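Local structure of lipoprotein (Colwellia psychrerythraea, 3O0Y) at residues Thr180-Gln185 and Tyr258-Lys263; Val138-Gly143 and Lys197-Gly202; Gln173-Ala178 and Ser251-Pro256; Arg46-Thr51 and Ile146-Val151. The protein is of unknown function, a putative bacterial lipoprotein of the DUF885 family whose clan of metallopeptidase-like proteins suggests, without proving, a peptidase-related role. All coordinates share one frame; numbering follows the deposited sequence.

In the fold
The four contacts form one connected patch of a largely helical chain. Interactions 1 and 3 are successive levels of a single pairing, helix 174-190 with helix 236-268, their centres about 11 Å apart. Interaction 2 brings the loop before helix 144-154 against helix 197-210. Its centre is about 13 Å from that of interaction 1, and V138 packs on I181 and V261. Interaction 4 joins helix 47-53 to helix 144-154, and I148 there touches F174 and L177 of interaction 3. Along the chain interaction 4 closes before 1 and 3 open, whereas 2 alternates with each of the others. Segments far apart in sequence are thus interlocked in one part of the fold.

Interaction 1 (Thr180-Gln185 and Tyr258-Lys263); sequences TIIEKQ and YQSVEK
I182 meets S260 and V261 through the far end of its side chain, and almost all the close packing between 180-185 and 258-263 passes through that one isoleucine. Its CG1 lies anti to the carbonyl carbon (chi1 -67°), and the extended second torsion (chi2 160°) carries CD1 on to the other helix. There CD1 comes 3.8 Å from CG2 of V261, and CG1 of I182 is 3.9 Å from the same methyl, so the V261 methyl is met by two successive carbons as the side chains cross obliquely. CD1 of I182 also lies 3.6 Å from the backbone O of S260 and 3.6 Å from its OG; these are van der Waals approaches of a methyl to oxygen. The backbones stand nearest at the same level, with the CA atoms of I182 and V261 6.4 Å apart.

The V261 side is the buried part of this tight packing. S260 is just as close to CD1 but sits at the partly exposed edge, and E183, Q259 and K263 lie exposed on the helices. I181 and Q185 face the partner helix but stay beyond contact. Shortening I182 to an alanine removes CG1 and CD1, which would probably open a gap beside CG2 of V261 and leave the two helices without their main apolar bridge here.

Other elements complete the surroundings: I181 and V261 both rest on L145 of helix 144-154, L207 of helix 197-210 also touches V261, and Y258 stacks on F210, so the pair of helices 174-190 and 236-268 packs against both of these helices.

Interaction 2 (Val138-Gly143 and Lys197-Gly202); sequences VNQING and KVTLQG
N139 and Q140 pack on T199 and G202 in a loop-to-helix contact: the irregular segment 138-143, which leads into helix 144-154, lies against the first turns of helix 197-210. The contact is van der Waals in kind, as the distances show. CG2 of T199 is the shared methyl, 3.8 Å from CB of N139 and 3.7 Å from OE1 of Q140. Chi1 of T199 (-60°) places CG2 anti to the backbone N, and this puts the methyl against the loop while OG1 is hydrogen-bonded to OG of S196.

The Q140 chain, bent at chi2, passes obliquely across T199. Nearer its base it meets bare backbone, with CB of Q140 3.5 Å from C of G202 and the two CA atoms only 4.7 Å apart. A beta carbon on G202 would collide with CB of Q140, so the absence of a side chain is what permits this approach. Farther out, Q140 NE2 makes a weak hydrogen bond to the backbone O of E544. The backbone N of Q140 is buried here without a partner in the model.

The loop is shaped from within by N139. Its OD1 accepts from N of I141 at 2.9 Å, the donor lying in the carbonyl plane, and from N of N142 at 2.9 Å, the donor tilted 15° from it. ND2 of N139 in turn donates to OD1 of N142 at 3.2 Å, and that same oxygen accepts from NE1 of W549. The two backbone bonds to one carboxamide oxygen define an Asx turn within an Asx motif, which folds the loop just before G143, the N-cap of helix 144-154.

Interaction 3 (Gln173-Ala178 and Ser251-Pro256); sequences QFDKLA and SQVVYP
The F174 ring lies between two aliphatic methyls: CG2 of V254 sits 4.0 Å above one face, displaced toward the rim, while CD2 of L177, from the ring's own helix, sits 3.9 Å above the opposite face and is likewise displaced. At the edge, CD2 of F174 packs against CE1 of Y258, which lies near the ring plane; CG2 of I148 stands beyond CZ, raised toward the face that L177 covers. The methyl of V254 favours the inner end of the ring, its CG2 being 4.1 Å from CG of F174. The two side chains run side by side in the same direction, consistent with V254 covering the ring near its root.

V253 works differently, reaching the backbone at the start of helix 174-178. With CG1 anti to the backbone N (chi1 -174°), this methyl is directed at the opening turn, 3.6 Å from N of D175 and 4.0 Å from N of F174. Contact with the D175 side chain is looser: CB and OD1 of D175 both lie 4.2 Å from CG1 of V253, on the exposed margin.

The short segments 174-178 and 251-256 run nearly parallel, with an angle of 17° between their directions and a closest axis approach of 8.7 Å. Segment 251-256 carries a wider pi-type turn at 251-254 and a kink at P256, whose N lacks a bond to the preceding turn. Helix 144-154 packs beside this pair: its M152 also touches F174, and its L145 meets L177, while A178 continues the pairing along helix 236-268 by packing on A257 and V261.

Interaction 4 (Arg46-Thr51 and Ile146-Val151); sequences RALSAT and IDIPRV
L48 meets I148 and V151 with a branched end aimed by its first torsion: CG stands anti to the carbonyl carbon (chi1 -77°), pointing across to helix 146-151, and the second torsion, off the usual positions, shares the two methyls between the partners. V151 answers with CG1 anti to its own backbone N (chi1 169°), which brings that methyl onto the turn that begins at L48.

Distances bear out the division, though it is not complete. CD1 of L48 lies 3.8 Å from CG2 of I148 and 3.8 Å from its CG1, so it touches both branches of the isoleucine, and the two side chains cross at about a right angle. CD2 of L48 packs on CG1 of V151 at 3.9 Å and also lies 4.1 Å from CG2 of I148. That same V151 methyl comes 3.4 Å from the backbone O of L48 and 4.0 Å from CG2 of T51. T51 meets V151 with its apolar side, while its OG1 is hydrogen-bonded to NH1 of R170. A glycine at L48 would probably leave the methyls of I148 and CG1 of V151 facing a gap in this buried contact.

L48, I148 and V151 are all buried, and the contact's centre lies about 14 Å from the centre of the chain. R170 of helix 161-172 packs on L48 as well, while P149 meets F210 of helix 197-210. The short segments cross at 35° with their axes 9.9 Å apart at closest approach, and helix 146-151 is kinked at P149, whose N makes no bond to the preceding turn: apolar helix-helix packing in a mainly helical chain.

Interaction 1 (Thr180-Gln185 and Tyr258-Lys263)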
loop_
_atom_site.group_PDB
_atom_site.type_symbol
_atom_site.label_atom_id
_atom_site.label_comp_id
_atom_site.label_asym_id
_atom_site.label_seq_id
_atom_site.Cartn_x
_atom_site.Cartn_y
_atom_site.Cartn_z
ATOM N N THR A 180 21.332 -1.460 13.195
ATOM C CA THR A 180 21.071 -0.093 12.783
ATOM C C THR A 180 19.613 0.271 13.149
ATOM O O THR A 180 19.355 1.408 13.516
ATOM C CB THR A 180 21.396 0.168 11.305
ATOM O OG1 THR A 180 20.583 -0.676 10.447
ATOM C CG2 THR A 180 22.913 -0.089 10.966
ATOM N N ILE A 181 18.680 -0.674 13.002
ATOM C CA ILE A 181 17.253 -0.493 13.384
ATOM C C ILE A 181 17.129 -0.146 14.858
ATOM O O ILE A 181 16.475 0.848 15.255
ATOM C CB ILE A 181 16.387 -1.689 13.015
ATOM C CG1 ILE A 181 16.285 -1.776 11.468
ATOM C CG2 ILE A 181 14.969 -1.603 13.684
ATOM C CD1 ILE A 181 15.542 -2.951 10.946
ATOM N N ILE A 182 17.835 -0.900 15.703
ATOM C CA ILE A 182 17.842 -0.587 17.125
ATOM C C ILE A 182 18.429 0.751 17.401
ATOM O O ILE A 182 17.882 1.512 18.219
ATOM C CB ILE A 182 18.604 -1.703 17.936
ATOM C CG1 ILE A 182 17.786 -3.004 17.869
ATOM C CG2 ILE A 182 18.872 -1.220 19.370
ATOM C CD1 ILE A 182 18.609 -4.342 18.190
ATOM N N GLU A 183 19.514 1.086 16.725
ATOM C CA GLU A 183 20.113 2.413 16.910
ATOM C C GLU A 183 19.135 3.533 16.599
ATOM O O GLU A 183 19.120 4.538 17.322
ATOM C CB GLU A 183 21.354 2.567 16.034
ATOM C CG GLU A 183 22.299 3.638 16.433
ATOM C CD GLU A 183 23.421 3.799 15.406
ATOM O OE1 GLU A 183 23.686 2.812 14.623
ATOM O OE2 GLU A 183 23.971 4.948 15.368
ATOM N N LYS A 184 18.359 3.393 15.510
ATOM C CA LYS A 184 17.357 4.423 15.142
ATOM C C LYS A 184 16.174 4.453 16.119
ATOM O O LYS A 184 15.750 5.511 16.557
ATOM C CB LYS A 184 16.827 4.188 13.702
ATOM C CG LYS A 184 16.069 5.360 13.134
ATOM C CD LYS A 184 16.823 6.692 13.168
ATOM C CE LYS A 184 16.092 7.776 12.375
ATOM N NZ LYS A 184 14.704 8.051 12.796
ATOM N N GLN A 185 15.669 3.296 16.531
ATOM C CA GLN A 185 14.546 3.238 17.495
ATOM C C GLN A 185 14.970 3.914 18.838
ATOM O O GLN A 185 14.202 4.671 19.451
ATOM C CB GLN A 185 14.256 1.802 17.771
ATOM C CG GLN A 185 12.977 1.538 18.624
ATOM C CD GLN A 185 12.809 0.067 18.967
ATOM O OE1 GLN A 185 13.713 -0.548 19.560
ATOM N NE2 GLN A 185 11.632 -0.481 18.677
ATOM N N TYR A 258 16.792 -10.956 15.056
ATOM C CA TYR A 258 15.397 -10.728 15.460
ATOM C C TYR A 258 15.241 -10.742 16.961
ATOM O O TYR A 258 14.588 -9.890 17.539
ATOM C CB TYR A 258 14.416 -11.696 14.810
ATOM C CG TYR A 258 14.042 -11.212 13.412
ATOM C CD1 TYR A 258 14.986 -11.153 12.402
ATOM C CD2 TYR A 258 12.751 -10.764 13.121
ATOM C CE1 TYR A 258 14.664 -10.669 11.160
ATOM C CE2 TYR A 258 12.433 -10.227 11.914
ATOM C CZ TYR A 258 13.385 -10.166 10.921
ATOM O OH TYR A 258 13.058 -9.681 9.656
ATOM N N GLN A 259 15.952 -11.640 17.598
ATOM C CA GLN A 259 15.922 -11.724 19.058
ATOM C C GLN A 259 16.416 -10.444 19.701
ATOM O O GLN A 259 15.864 -10.014 20.713
ATOM C CB GLN A 259 16.709 -12.969 19.511
ATOM C CG GLN A 259 15.871 -14.251 19.137
ATOM C CD GLN A 259 16.682 -15.576 19.152
ATOM O OE1 GLN A 259 16.107 -16.628 18.937
ATOM N NE2 GLN A 259 17.989 -15.499 19.292
ATOM N N SER A 260 17.465 -9.884 19.127
ATOM C CA SER A 260 18.036 -8.607 19.506
ATOM C C SER A 260 16.984 -7.487 19.512
ATOM O O SER A 260 16.916 -6.612 20.393
ATOM C CB SER A 260 19.022 -8.206 18.391
ATOM O OG SER A 260 20.071 -7.562 18.997
ATOM N N VAL A 261 16.289 -7.389 18.385
ATOM C CA VAL A 261 15.263 -6.322 18.275
ATOM C C VAL A 261 14.077 -6.526 19.205
ATOM O O VAL A 261 13.539 -5.562 19.771
ATOM C CB VAL A 261 14.808 -6.154 16.816
ATOM C CG1 VAL A 261 13.864 -4.962 16.691
ATOM C CG2 VAL A 261 16.062 -5.976 15.940
ATOM N N GLU A 262 13.656 -7.783 19.345
ATOM C CA GLU A 262 12.614 -8.149 20.272
ATOM C C GLU A 262 12.951 -7.658 21.678
ATOM O O GLU A 262 12.151 -6.951 22.316
ATOM C CB GLU A 262 12.421 -9.654 20.229
ATOM C CG GLU A 262 11.238 -10.172 21.041
ATOM C CD GLU A 262 11.343 -11.671 21.283
ATOM O OE1 GLU A 262 11.939 -12.392 20.427
ATOM O OE2 GLU A 262 10.813 -12.131 22.314
ATOM N N LYS A 263 14.167 -7.928 22.114
ATOM C CA LYS A 263 14.608 -7.541 23.452
ATOM C C LYS A 263 14.646 -6.019 23.569
ATOM O O LYS A 263 14.167 -5.474 24.558
ATOM C CB LYS A 263 15.992 -8.143 23.742
ATOM C CG LYS A 263 16.585 -7.788 25.115
ATOM C CD LYS A 263 17.869 -8.584 25.412
ATOM C CE LYS A 263 18.397 -8.214 26.824
ATOM N NZ LYS A 263 19.859 -8.477 26.944
#

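Interaction 2 (Val138-Gly143 and Lys197-Gly202)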
loop_
_atom_site.group_PDB
_atom_site.type_symbol
_atom_site.label_atom_id
_atom_site.label_comp_id
_atom_site.label_asym_id
_atom_site.label_seq_id
_atom_site.Cartn_x
_atom_site.Cartn_y
_atom_site.Cartn_z
ATOM N N VAL A 138 9.964 0.080 14.020
ATOM C CA VAL A 138 9.504 -1.244 14.383
ATOM C C VAL A 138 8.038 -1.120 14.818
ATOM O O VAL A 138 7.674 -0.361 15.692
ATOM C CB VAL A 138 10.358 -1.848 15.527
ATOM C CG1 VAL A 138 9.782 -3.225 15.988
ATOM C CG2 VAL A 138 11.896 -1.886 15.139
ATOM N N ASN A 139 7.179 -1.857 14.129
ATOM C CA ASN A 139 5.756 -1.814 14.370
ATOM C C ASN A 139 5.161 -3.179 13.975
ATOM O O ASN A 139 5.880 -4.101 13.643
ATOM C CB ASN A 139 5.110 -0.630 13.634
ATOM C CG ASN A 139 5.088 -0.793 12.113
ATOM O OD1 ASN A 139 4.387 -1.662 11.615
ATOM N ND2 ASN A 139 5.841 0.026 11.384
ATOM N N GLN A 140 3.872 -3.340 14.185
ATOM C CA GLN A 140 3.216 -4.628 13.972
ATOM C C GLN A 140 2.830 -5.003 12.535
ATOM O O GLN A 140 2.447 -6.109 12.308
ATOM C CB GLN A 140 1.947 -4.667 14.876
ATOM C CG GLN A 140 0.621 -4.172 14.248
ATOM C CD GLN A 140 0.523 -2.623 14.069
ATOM O OE1 GLN A 140 1.447 -1.871 14.401
ATOM N NE2 GLN A 140 -0.579 -2.175 13.466
ATOM N N ILE A 141 2.808 -4.059 11.619
ATOM C CA ILE A 141 2.232 -4.212 10.309
ATOM C C ILE A 141 3.270 -4.150 9.193
ATOM O O ILE A 141 3.147 -4.900 8.249
ATOM C CB ILE A 141 1.024 -3.269 10.067
ATOM C CG1 ILE A 141 0.368 -3.466 8.700
ATOM C CG2 ILE A 141 1.392 -1.769 10.236
ATOM C CD1 ILE A 141 -1.061 -2.823 8.596
ATOM N N ASN A 142 4.232 -3.223 9.233
ATOM C CA ASN A 142 5.283 -3.157 8.192
ATOM C C ASN A 142 6.593 -2.633 8.775
ATOM O O ASN A 142 6.842 -2.772 9.952
ATOM C CB ASN A 142 4.825 -2.351 6.950
ATOM C CG ASN A 142 4.766 -0.848 7.214
ATOM O OD1 ASN A 142 4.697 -0.391 8.391
ATOM N ND2 ASN A 142 4.824 -0.072 6.125
ATOM N N GLY A 143 7.421 -2.026 7.952
ATOM C CA GLY A 143 8.761 -1.663 8.377
ATOM C C GLY A 143 9.736 -2.739 7.939
ATOM O O GLY A 143 9.329 -3.824 7.534
ATOM N N LYS A 197 1.945 1.631 23.492
ATOM C CA LYS A 197 2.122 0.275 24.042
ATOM C C LYS A 197 1.536 -0.790 23.138
ATOM O O LYS A 197 2.179 -1.782 22.853
ATOM C CB LYS A 197 1.496 0.167 25.438
ATOM C CG LYS A 197 2.283 0.940 26.523
ATOM C CD LYS A 197 1.692 0.785 27.953
ATOM C CE LYS A 197 2.317 1.759 28.984
ATOM N NZ LYS A 197 3.838 1.625 29.154
ATOM N N VAL A 198 0.338 -0.536 22.623
ATOM C CA VAL A 198 -0.346 -1.445 21.717
ATOM C C VAL A 198 0.500 -1.731 20.454
ATOM O O VAL A 198 0.577 -2.901 19.987
ATOM C CB VAL A 198 -1.775 -0.938 21.438
ATOM C CG1 VAL A 198 -2.386 -1.619 20.169
ATOM C CG2 VAL A 198 -2.724 -1.184 22.626
ATOM N N THR A 199 1.065 -0.685 19.873
ATOM C CA THR A 199 1.852 -0.823 18.639
ATOM C C THR A 199 3.123 -1.597 18.936
ATOM O O THR A 199 3.443 -2.543 18.231
ATOM C CB THR A 199 2.221 0.530 18.031
ATOM O OG1 THR A 199 1.007 1.232 17.730
ATOM C CG2 THR A 199 3.110 0.383 16.754
ATOM N N LEU A 200 3.814 -1.235 20.012
ATOM C CA LEU A 200 4.995 -1.949 20.412
ATOM C C LEU A 200 4.733 -3.423 20.775
ATOM O O LEU A 200 5.542 -4.295 20.444
ATOM C CB LEU A 200 5.710 -1.183 21.523
ATOM C CG LEU A 200 7.201 -1.368 21.727
ATOM C CD1 LEU A 200 8.039 -1.208 20.447
ATOM C CD2 LEU A 200 7.650 -0.365 22.780
ATOM N N GLN A 201 3.630 -3.705 21.464
ATOM C CA GLN A 201 3.276 -5.060 21.839
ATOM C C GLN A 201 3.002 -5.863 20.584
ATOM O O GLN A 201 3.329 -7.047 20.522
ATOM C CB GLN A 201 2.033 -5.081 22.727
ATOM C CG GLN A 201 2.262 -4.511 24.126
ATOM C CD GLN A 201 0.990 -4.324 24.944
ATOM O OE1 GLN A 201 -0.072 -3.904 24.429
ATOM N NE2 GLN A 201 1.105 -4.598 26.251
ATOM N N GLY A 202 2.366 -5.238 19.577
ATOM C CA GLY A 202 2.092 -5.959 18.356
ATOM C C GLY A 202 3.389 -6.268 17.588
ATOM O O GLY A 202 3.566 -7.402 17.061
#

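Interaction 3 (Gln173-Ala178 and Ser251-Pro256)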
loop_
_atom_site.group_PDB
_atom_site.type_symbol
_atom_site.label_atom_id
_atom_site.label_comp_id
_atom_site.label_asym_id
_atom_site.label_seq_id
_atom_site.Cartn_x
_atom_site.Cartn_y
_atom_site.Cartn_z
ATOM N N GLN A 173 23.674 -10.440 6.255
ATOM C CA GLN A 173 23.784 -9.039 6.709
ATOM C C GLN A 173 22.687 -8.630 7.685
ATOM O O GLN A 173 22.548 -7.435 8.028
ATOM C CB GLN A 173 23.738 -8.156 5.479
ATOM C CG GLN A 173 24.967 -8.389 4.576
ATOM C CD GLN A 173 24.846 -7.647 3.327
ATOM O OE1 GLN A 173 24.425 -8.180 2.286
ATOM N NE2 GLN A 173 25.173 -6.377 3.407
ATOM N N PHE A 174 21.924 -9.607 8.177
ATOM C CA PHE A 174 20.788 -9.270 9.055
ATOM C C PHE A 174 21.263 -8.783 10.418
ATOM O O PHE A 174 20.518 -8.060 11.148
ATOM C CB PHE A 174 19.841 -10.431 9.199
ATOM C CG PHE A 174 18.693 -10.388 8.256
ATOM C CD1 PHE A 174 18.906 -10.360 6.907
ATOM C CD2 PHE A 174 17.404 -10.373 8.704
ATOM C CE1 PHE A 174 17.870 -10.380 6.023
ATOM C CE2 PHE A 174 16.372 -10.393 7.834
ATOM C CZ PHE A 174 16.616 -10.320 6.464
ATOM N N ASP A 175 22.509 -9.109 10.766
ATOM C CA ASP A 175 23.056 -8.549 12.001
ATOM C C ASP A 175 23.194 -7.021 11.941
ATOM O O ASP A 175 22.788 -6.312 12.872
ATOM C CB ASP A 175 24.406 -9.168 12.413
ATOM C CG ASP A 175 25.461 -9.190 11.281
ATOM O OD1 ASP A 175 25.174 -8.993 10.078
ATOM O OD2 ASP A 175 26.637 -9.517 11.613
ATOM N N LYS A 176 23.732 -6.514 10.839
ATOM C CA LYS A 176 23.858 -5.075 10.717
ATOM C C LYS A 176 22.481 -4.463 10.543
ATOM O O LYS A 176 22.244 -3.388 11.038
ATOM C CB LYS A 176 24.788 -4.686 9.560
ATOM C CG LYS A 176 25.102 -3.196 9.511
ATOM C CD LYS A 176 26.303 -2.874 8.597
ATOM C CE LYS A 176 26.369 -1.381 8.263
ATOM N NZ LYS A 176 27.378 -1.105 7.195
ATOM N N LEU A 177 21.599 -5.105 9.791
ATOM C CA LEU A 177 20.221 -4.577 9.655
ATOM C C LEU A 177 19.636 -4.301 11.051
ATOM O O LEU A 177 19.205 -3.168 11.373
ATOM C CB LEU A 177 19.325 -5.566 8.946
ATOM C CG LEU A 177 17.860 -5.232 8.821
ATOM C CD1 LEU A 177 17.688 -3.892 8.025
ATOM C CD2 LEU A 177 17.109 -6.427 8.188
ATOM N N ALA A 178 19.665 -5.337 11.886
ATOM C CA ALA A 178 19.116 -5.248 13.257
ATOM C C ALA A 178 19.795 -4.195 14.105
ATOM O O ALA A 178 19.094 -3.446 14.764
ATOM C CB ALA A 178 19.163 -6.568 13.955
ATOM N N SER A 251 19.975 -19.589 11.195
ATOM C CA SER A 251 20.260 -19.970 12.571
ATOM C C SER A 251 21.243 -19.060 13.219
ATOM O O SER A 251 21.097 -18.669 14.393
ATOM C CB SER A 251 20.829 -21.407 12.606
ATOM O OG SER A 251 21.143 -21.751 13.933
ATOM N N GLN A 252 22.299 -18.745 12.504
ATOM C CA GLN A 252 23.399 -18.031 13.115
ATOM C C GLN A 252 23.320 -16.505 13.063
ATOM O O GLN A 252 23.954 -15.812 13.907
ATOM C CB GLN A 252 24.698 -18.475 12.482
ATOM C CG GLN A 252 24.958 -19.979 12.689
ATOM C CD GLN A 252 26.078 -20.516 11.808
ATOM O OE1 GLN A 252 26.919 -19.764 11.313
ATOM N NE2 GLN A 252 26.111 -21.850 11.639
ATOM N N VAL A 253 22.612 -15.997 12.047
ATOM C CA VAL A 253 22.586 -14.554 11.825
ATOM C C VAL A 253 21.139 -14.018 12.015
ATOM O O VAL A 253 20.924 -13.144 12.859
ATOM C CB VAL A 253 23.164 -14.166 10.506
ATOM C CG1 VAL A 253 23.233 -12.646 10.419
ATOM C CG2 VAL A 253 24.639 -14.742 10.364
ATOM N N VAL A 254 20.163 -14.583 11.304
ATOM C CA VAL A 254 18.804 -14.043 11.337
ATOM C C VAL A 254 18.187 -14.151 12.696
ATOM O O VAL A 254 17.666 -13.146 13.210
ATOM C CB VAL A 254 17.894 -14.688 10.284
ATOM C CG1 VAL A 254 16.462 -14.143 10.371
ATOM C CG2 VAL A 254 18.525 -14.402 8.855
ATOM N N TYR A 255 18.273 -15.349 13.304
ATOM C CA TYR A 255 17.616 -15.596 14.591
ATOM C C TYR A 255 18.123 -14.668 15.697
ATOM O O TYR A 255 17.299 -13.984 16.329
ATOM C CB TYR A 255 17.693 -17.073 14.976
ATOM C CG TYR A 255 16.510 -17.809 14.547
ATOM C CD1 TYR A 255 15.985 -17.642 13.282
ATOM C CD2 TYR A 255 15.912 -18.772 15.373
ATOM C CE1 TYR A 255 14.865 -18.301 12.891
ATOM C CE2 TYR A 255 14.782 -19.434 14.973
ATOM C CZ TYR A 255 14.263 -19.206 13.735
ATOM O OH TYR A 255 13.147 -19.861 13.270
ATOM N N PRO A 256 19.430 -14.589 15.916
ATOM C CA PRO A 256 19.908 -13.636 16.906
ATOM C C PRO A 256 19.586 -12.144 16.595
ATOM O O PRO A 256 19.397 -11.337 17.546
ATOM C CB PRO A 256 21.412 -13.863 16.908
ATOM C CG PRO A 256 21.549 -15.306 16.509
ATOM C CD PRO A 256 20.544 -15.409 15.399
#

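Interaction 4 (Arg46-Thr51 and Ile146-Val151)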
loop_
_atom_site.group_PDB
_atom_site.type_symbol
_atom_site.label_atom_id
_atom_site.label_comp_id
_atom_site.label_asym_id
_atom_site.label_seq_id
_atom_site.Cartn_x
_atom_site.Cartn_y
_atom_site.Cartn_z
ATOM N N ARG A 46 17.722 1.611 -0.757
ATOM C CA ARG A 46 16.521 0.813 -0.560
ATOM C C ARG A 46 16.570 -0.344 -1.533
ATOM O O ARG A 46 15.676 -0.536 -2.394
ATOM C CB ARG A 46 15.240 1.649 -0.759
ATOM C CG ARG A 46 15.049 2.691 0.286
ATOM C CD ARG A 46 14.665 2.104 1.619
ATOM N NE ARG A 46 14.354 3.088 2.641
ATOM C CZ ARG A 46 15.246 3.577 3.509
ATOM N NH1 ARG A 46 16.539 3.278 3.421
ATOM N NH2 ARG A 46 14.854 4.415 4.462
ATOM N N ALA A 47 17.637 -1.152 -1.389
ATOM C CA ALA A 47 17.936 -2.195 -2.402
ATOM C C ALA A 47 16.853 -3.286 -2.470
ATOM O O ALA A 47 16.623 -3.870 -3.530
ATOM C CB ALA A 47 19.319 -2.818 -2.160
ATOM N N LEU A 48 16.114 -3.522 -1.375
ATOM C CA LEU A 48 14.982 -4.472 -1.419
ATOM C C LEU A 48 13.803 -3.944 -2.212
ATOM O O LEU A 48 13.175 -4.687 -2.957
ATOM C CB LEU A 48 14.544 -4.844 -0.003
ATOM C CG LEU A 48 15.659 -5.830 0.366
ATOM C CD1 LEU A 48 16.621 -5.467 1.421
ATOM C CD2 LEU A 48 15.399 -7.260 0.057
ATOM N N SER A 49 13.523 -2.647 -2.146
ATOM C CA SER A 49 12.575 -2.030 -3.093
ATOM C C SER A 49 13.018 -2.161 -4.556
ATOM O O SER A 49 12.211 -2.427 -5.446
ATOM C CB SER A 49 12.308 -0.544 -2.701
ATOM O OG SER A 49 11.521 -0.545 -1.517
ATOM N N ALA A 50 14.320 -1.980 -4.818
ATOM C CA ALA A 50 14.860 -2.184 -6.136
ATOM C C ALA A 50 14.531 -3.600 -6.581
ATOM O O ALA A 50 14.018 -3.821 -7.682
ATOM C CB ALA A 50 16.417 -1.973 -6.139
ATOM N N THR A 51 14.870 -4.585 -5.733
ATOM C CA THR A 51 14.493 -5.984 -6.060
ATOM C C THR A 51 12.978 -6.201 -6.353
ATOM O O THR A 51 12.615 -6.902 -7.302
ATOM C CB THR A 51 14.967 -6.923 -4.921
ATOM O OG1 THR A 51 16.393 -6.805 -4.812
ATOM C CG2 THR A 51 14.481 -8.408 -5.205
ATOM N N ILE A 146 9.623 -6.596 8.639
ATOM C CA ILE A 146 8.481 -7.322 8.120
ATOM C C ILE A 146 8.621 -7.328 6.625
ATOM O O ILE A 146 8.453 -8.354 5.967
ATOM C CB ILE A 146 7.153 -6.629 8.547
ATOM C CG1 ILE A 146 6.910 -6.812 10.024
ATOM C CG2 ILE A 146 6.011 -7.177 7.759
ATOM C CD1 ILE A 146 5.542 -6.157 10.590
ATOM N N ASP A 147 8.937 -6.178 6.026
ATOM C CA ASP A 147 8.960 -6.141 4.549
ATOM C C ASP A 147 10.190 -6.752 3.877
ATOM O O ASP A 147 10.097 -7.197 2.757
ATOM C CB ASP A 147 8.742 -4.751 3.979
ATOM C CG ASP A 147 7.405 -4.150 4.462
ATOM O OD1 ASP A 147 6.404 -4.904 4.538
ATOM O OD2 ASP A 147 7.426 -2.983 4.878
ATOM N N ILE A 148 11.347 -6.695 4.483
ATOM C CA ILE A 148 12.526 -7.222 3.800
ATOM C C ILE A 148 12.361 -8.754 3.673
ATOM O O ILE A 148 12.576 -9.340 2.589
ATOM C CB ILE A 148 13.776 -6.804 4.526
ATOM C CG1 ILE A 148 14.063 -5.311 4.288
ATOM C CG2 ILE A 148 15.039 -7.660 4.095
ATOM C CD1 ILE A 148 15.122 -4.843 5.237
ATOM N N PRO A 149 11.905 -9.446 4.734
ATOM C CA PRO A 149 11.651 -10.915 4.517
ATOM C C PRO A 149 10.610 -11.192 3.462
ATOM O O PRO A 149 10.758 -12.101 2.641
ATOM C CB PRO A 149 11.171 -11.397 5.881
ATOM C CG PRO A 149 11.824 -10.507 6.817
ATOM C CD PRO A 149 11.857 -9.114 6.173
ATOM N N ARG A 150 9.564 -10.371 3.414
ATOM C CA ARG A 150 8.547 -10.554 2.364
ATOM C C ARG A 150 9.102 -10.410 0.925
ATOM O O ARG A 150 8.759 -11.201 0.026
ATOM C CB ARG A 150 7.313 -9.610 2.589
ATOM C CG ARG A 150 6.204 -9.739 1.502
ATOM C CD ARG A 150 4.916 -10.656 1.746
ATOM N NE ARG A 150 3.883 -10.489 0.657
ATOM C CZ ARG A 150 2.917 -11.354 0.278
ATOM N NH1 ARG A 150 2.714 -12.569 0.843
ATOM N NH2 ARG A 150 2.137 -10.972 -0.722
ATOM N N VAL A 151 9.925 -9.388 0.705
ATOM C CA VAL A 151 10.518 -9.159 -0.621
ATOM C C VAL A 151 11.426 -10.338 -0.984
ATOM O O VAL A 151 11.424 -10.822 -2.127
ATOM C CB VAL A 151 11.252 -7.821 -0.739
ATOM C CG1 VAL A 151 12.104 -7.741 -2.054
ATOM C CG2 VAL A 151 10.261 -6.644 -0.654
#